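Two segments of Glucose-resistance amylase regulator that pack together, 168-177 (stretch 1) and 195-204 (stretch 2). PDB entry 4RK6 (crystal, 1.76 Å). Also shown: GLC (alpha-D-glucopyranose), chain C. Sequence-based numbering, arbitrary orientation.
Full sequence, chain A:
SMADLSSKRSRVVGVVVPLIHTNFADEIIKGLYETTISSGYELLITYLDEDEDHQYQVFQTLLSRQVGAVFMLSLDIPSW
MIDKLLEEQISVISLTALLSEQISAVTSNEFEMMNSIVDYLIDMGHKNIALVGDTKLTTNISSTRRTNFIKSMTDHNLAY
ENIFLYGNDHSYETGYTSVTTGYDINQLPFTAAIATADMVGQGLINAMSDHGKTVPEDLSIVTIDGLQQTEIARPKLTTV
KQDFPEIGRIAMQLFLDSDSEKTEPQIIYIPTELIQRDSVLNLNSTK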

# COMPACT_ATOMS: atom_id res chain seq x y z
N ASN A 168 1.98 -7.51 18.90
CA ASN A 168 0.54 -7.76 18.69
C ASN A 168 0.02 -7.51 17.29
O ASN A 168 -1.16 -7.71 17.04
N ASP A 169 0.88 -7.06 16.37
CA ASP A 169 0.40 -6.78 15.02
C ASP A 169 1.55 -6.70 14.04
O ASP A 169 2.71 -6.80 14.44
N HIS A 170 1.22 -6.49 12.76
CA HIS A 170 2.21 -6.57 11.67
C HIS A 170 2.75 -5.20 11.28
O HIS A 170 3.21 -5.02 10.15
N SER A 171 2.69 -4.22 12.19
CA SER A 171 3.05 -2.84 11.86
C SER A 171 4.55 -2.54 11.94
O SER A 171 5.31 -3.20 12.63
N TYR A 172 4.93 -1.48 11.24
CA TYR A 172 6.25 -0.88 11.37
C TYR A 172 6.58 -0.58 12.84
O TYR A 172 7.67 -0.86 13.30
N GLU A 173 5.61 -0.00 13.54
CA GLU A 173 5.80 0.39 14.93
C GLU A 173 6.13 -0.81 15.81
O GLU A 173 6.99 -0.72 16.68
N THR A 174 5.49 -1.94 15.56
CA THR A 174 5.80 -3.15 16.32
C THR A 174 7.23 -3.60 16.09
O THR A 174 7.95 -3.97 17.01
N GLY A 175 7.69 -3.56 14.84
CA GLY A 175 9.09 -3.87 14.62
C GLY A 175 10.04 -2.90 15.32
O GLY A 175 11.05 -3.31 15.89
N TYR A 176 9.73 -1.61 15.22
CA TYR A 176 10.58 -0.58 15.79
C TYR A 176 10.65 -0.71 17.31
O TYR A 176 11.74 -0.66 17.91
N THR A 177 9.49 -0.88 17.92
CA THR A 177 9.41 -0.92 19.39
C THR A 177 9.96 -2.21 19.97
O THR A 177 10.41 -2.22 21.13
N ALA A 195 10.43 -11.61 11.11
CA ALA A 195 9.39 -10.59 11.11
C ALA A 195 8.13 -11.11 10.43
O ALA A 195 8.21 -11.59 9.30
N THR A 196 6.96 -10.98 11.07
CA THR A 196 5.75 -11.60 10.53
C THR A 196 5.17 -10.87 9.31
O THR A 196 4.26 -11.38 8.66
N ALA A 197 5.68 -9.68 9.03
CA ALA A 197 5.34 -8.96 7.80
C ALA A 197 6.50 -8.08 7.42
O ALA A 197 7.36 -7.76 8.24
N ASP A 198 6.58 -7.72 6.13
CA ASP A 198 7.70 -6.92 5.65
C ASP A 198 7.94 -5.61 6.44
O ASP A 198 9.09 -5.26 6.74
N MSE A 199 6.86 -4.91 6.78
CA MSE A 199 6.96 -3.60 7.47
C MSE A 199 7.56 -3.79 8.85
O MSE A 199 8.25 -2.92 9.33
N VAL A 200 7.32 -4.94 9.48
CA VAL A 200 7.94 -5.23 10.77
C VAL A 200 9.46 -5.22 10.58
O VAL A 200 10.20 -4.65 11.39
N GLY A 201 9.93 -5.85 9.51
CA GLY A 201 11.35 -5.88 9.18
C GLY A 201 11.92 -4.49 8.93
O GLY A 201 13.02 -4.16 9.37
N GLN A 202 11.15 -3.64 8.25
CA GLN A 202 11.58 -2.28 8.03
C GLN A 202 11.72 -1.51 9.38
O GLN A 202 12.63 -0.68 9.55
N GLY A 203 10.80 -1.77 10.29
CA GLY A 203 10.83 -1.15 11.63
C GLY A 203 12.06 -1.55 12.39
O GLY A 203 12.71 -0.72 13.02
N LEU A 204 12.39 -2.83 12.32
CA LEU A 204 13.60 -3.35 12.95
C LEU A 204 14.87 -2.70 12.37
O LEU A 204 15.78 -2.29 13.12

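This is a close glycine-mediated helix-helix contact, with CA-H...O approaches at its centre and a single hydrogen bond, His170 to Thr196, at the loop end. The axes of helices 172-177 and 198-204 come within 6.5 Å at 38°, and the Gly175 and Val200 CA atoms lie 4.2 Å apart. Such proximity depends on absent side chains: an ideal CB on Gly175 would sit 2.1 Å from Val200 O, and one on Gly203 would sit 2.2 Å from Tyr172 O. Backbones therefore meet directly, with Gly175 CA 3.5 Å from Val200 O and Tyr172 CA 3.5 Å from Met199 O.

Side chains fill the flanks. Tyr172 (t) starts sideways, but its ring reaches across, placing CE1 3.5 Å from Gly203 CA; its CB lies 4.3 Å from SE of Met199 (m), a selenomethionine whose CB points toward stretch 1 while its end leads away. Val200 (t) sets CG2 3.5 Å from His170 O.

His170 (m) brings ND1 to 2.7 Å from OG1 of Thr196 (p), near the ring plane; either atom could donate. Glucose C5 lies over one ring face, 3.8 Å from His170 NE2, while Ala197 CB approaches glucose C6 at 3.7 Å. Behind the contact, Asp169 OD1 accepts from Thr174 OG1 (2.6 Å), and Ser171 OG caps its helix through Thr174 N (3.1 Å).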

# COMPACT_ATOMS: atom_id res chain seq x y z
CB ASN A 168 -0.25 -6.85 19.63
CG ASN A 168 0.04 -7.15 21.07
OD1 ASN A 168 0.06 -8.31 21.46
ND2 ASN A 168 0.30 -6.12 21.87
CB ASP A 169 -0.47 -5.51 15.01
CG ASP A 169 0.30 -4.23 15.30
OD1 ASP A 169 1.48 -4.09 14.91
OD2 ASP A 169 -0.33 -3.32 15.87
CB HIS A 170 1.55 -7.16 10.42
CG HIS A 170 1.06 -8.55 10.56
ND1 HIS A 170 1.90 -9.63 10.77
CD2 HIS A 170 -0.19 -9.07 10.47
CE1 HIS A 170 1.19 -10.73 10.84
NE2 HIS A 170 -0.09 -10.42 10.66
CB SER A 171 2.29 -1.86 12.77
OG SER A 171 2.79 -1.88 14.10
CB TYR A 172 6.27 0.40 10.56
CG TYR A 172 7.51 1.25 10.75
CD1 TYR A 172 8.64 1.04 9.98
CD2 TYR A 172 7.52 2.30 11.67
CE1 TYR A 172 9.77 1.83 10.13
CE2 TYR A 172 8.65 3.09 11.84
CZ TYR A 172 9.77 2.86 11.07
OH TYR A 172 10.89 3.64 11.22
CB GLU A 173 4.53 1.09 15.44
CG GLU A 173 4.33 2.50 14.87
CD GLU A 173 3.75 2.58 13.45
OE1 GLU A 173 3.28 1.55 12.88
OE2 GLU A 173 3.78 3.70 12.88
CB THR A 174 4.78 -4.25 16.03
OG1 THR A 174 3.50 -3.89 16.58
CG2 THR A 174 5.24 -5.62 16.57
CB TYR A 176 10.06 0.80 15.41
CG TYR A 176 11.10 1.88 15.60
CD1 TYR A 176 11.33 2.45 16.85
CD2 TYR A 176 11.89 2.32 14.53
CE1 TYR A 176 12.30 3.43 17.03
CE2 TYR A 176 12.86 3.29 14.70
CZ TYR A 176 13.06 3.85 15.96
OH TYR A 176 14.04 4.80 16.14
CB THR A 177 7.98 -0.67 19.93
OG1 THR A 177 7.05 -1.68 19.50
CG2 THR A 177 7.47 0.69 19.51
CB ALA A 195 9.92 -9.36 10.37
CB THR A 196 4.61 -11.74 11.57
OG1 THR A 196 4.17 -10.44 12.00
CG2 THR A 196 5.06 -12.55 12.73
CB ALA A 197 4.08 -8.14 7.98
CB ASP A 198 7.54 -6.56 4.17
CG ASP A 198 7.40 -7.80 3.28
OD1 ASP A 198 7.99 -8.87 3.57
OD2 ASP A 198 6.69 -7.65 2.27
CB MSE A 199 5.60 -2.89 7.54
CG MSE A 199 5.36 -2.08 6.29
SE MSE A 199 6.58 -0.54 6.35
CE MSE A 199 5.59 0.37 4.91
CB VAL A 200 7.47 -6.57 11.35
CG1 VAL A 200 8.22 -6.92 12.64
CG2 VAL A 200 5.97 -6.56 11.57
CB GLN A 202 10.62 -1.58 7.09
CG GLN A 202 10.96 -0.14 6.80
CD GLN A 202 12.19 -0.01 5.94
OE1 GLN A 202 12.11 -0.13 4.70
NE2 GLN A 202 13.33 0.25 6.57
CB LEU A 204 13.68 -4.85 12.73
CG LEU A 204 12.72 -5.68 13.59
CD1 LEU A 204 12.59 -7.07 12.99
CD2 LEU A 204 13.25 -5.77 15.00
C1 GLC C . -2.20 -11.75 6.79
C2 GLC C . -1.98 -12.95 5.87
C3 GLC C . -0.57 -13.50 5.94
C4 GLC C . 0.44 -12.35 5.85
C5 GLC C . 0.19 -11.41 7.03
C6 GLC C . 1.13 -10.22 7.01
O1 GLC C . -2.44 -12.25 8.05
O2 GLC C . -2.86 -14.02 6.21
O3 GLC C . -0.44 -14.38 4.83
O4 GLC C . 1.74 -12.86 5.84
O5 GLC C . -1.10 -10.87 6.95
O6 GLC C . 0.96 -9.45 5.86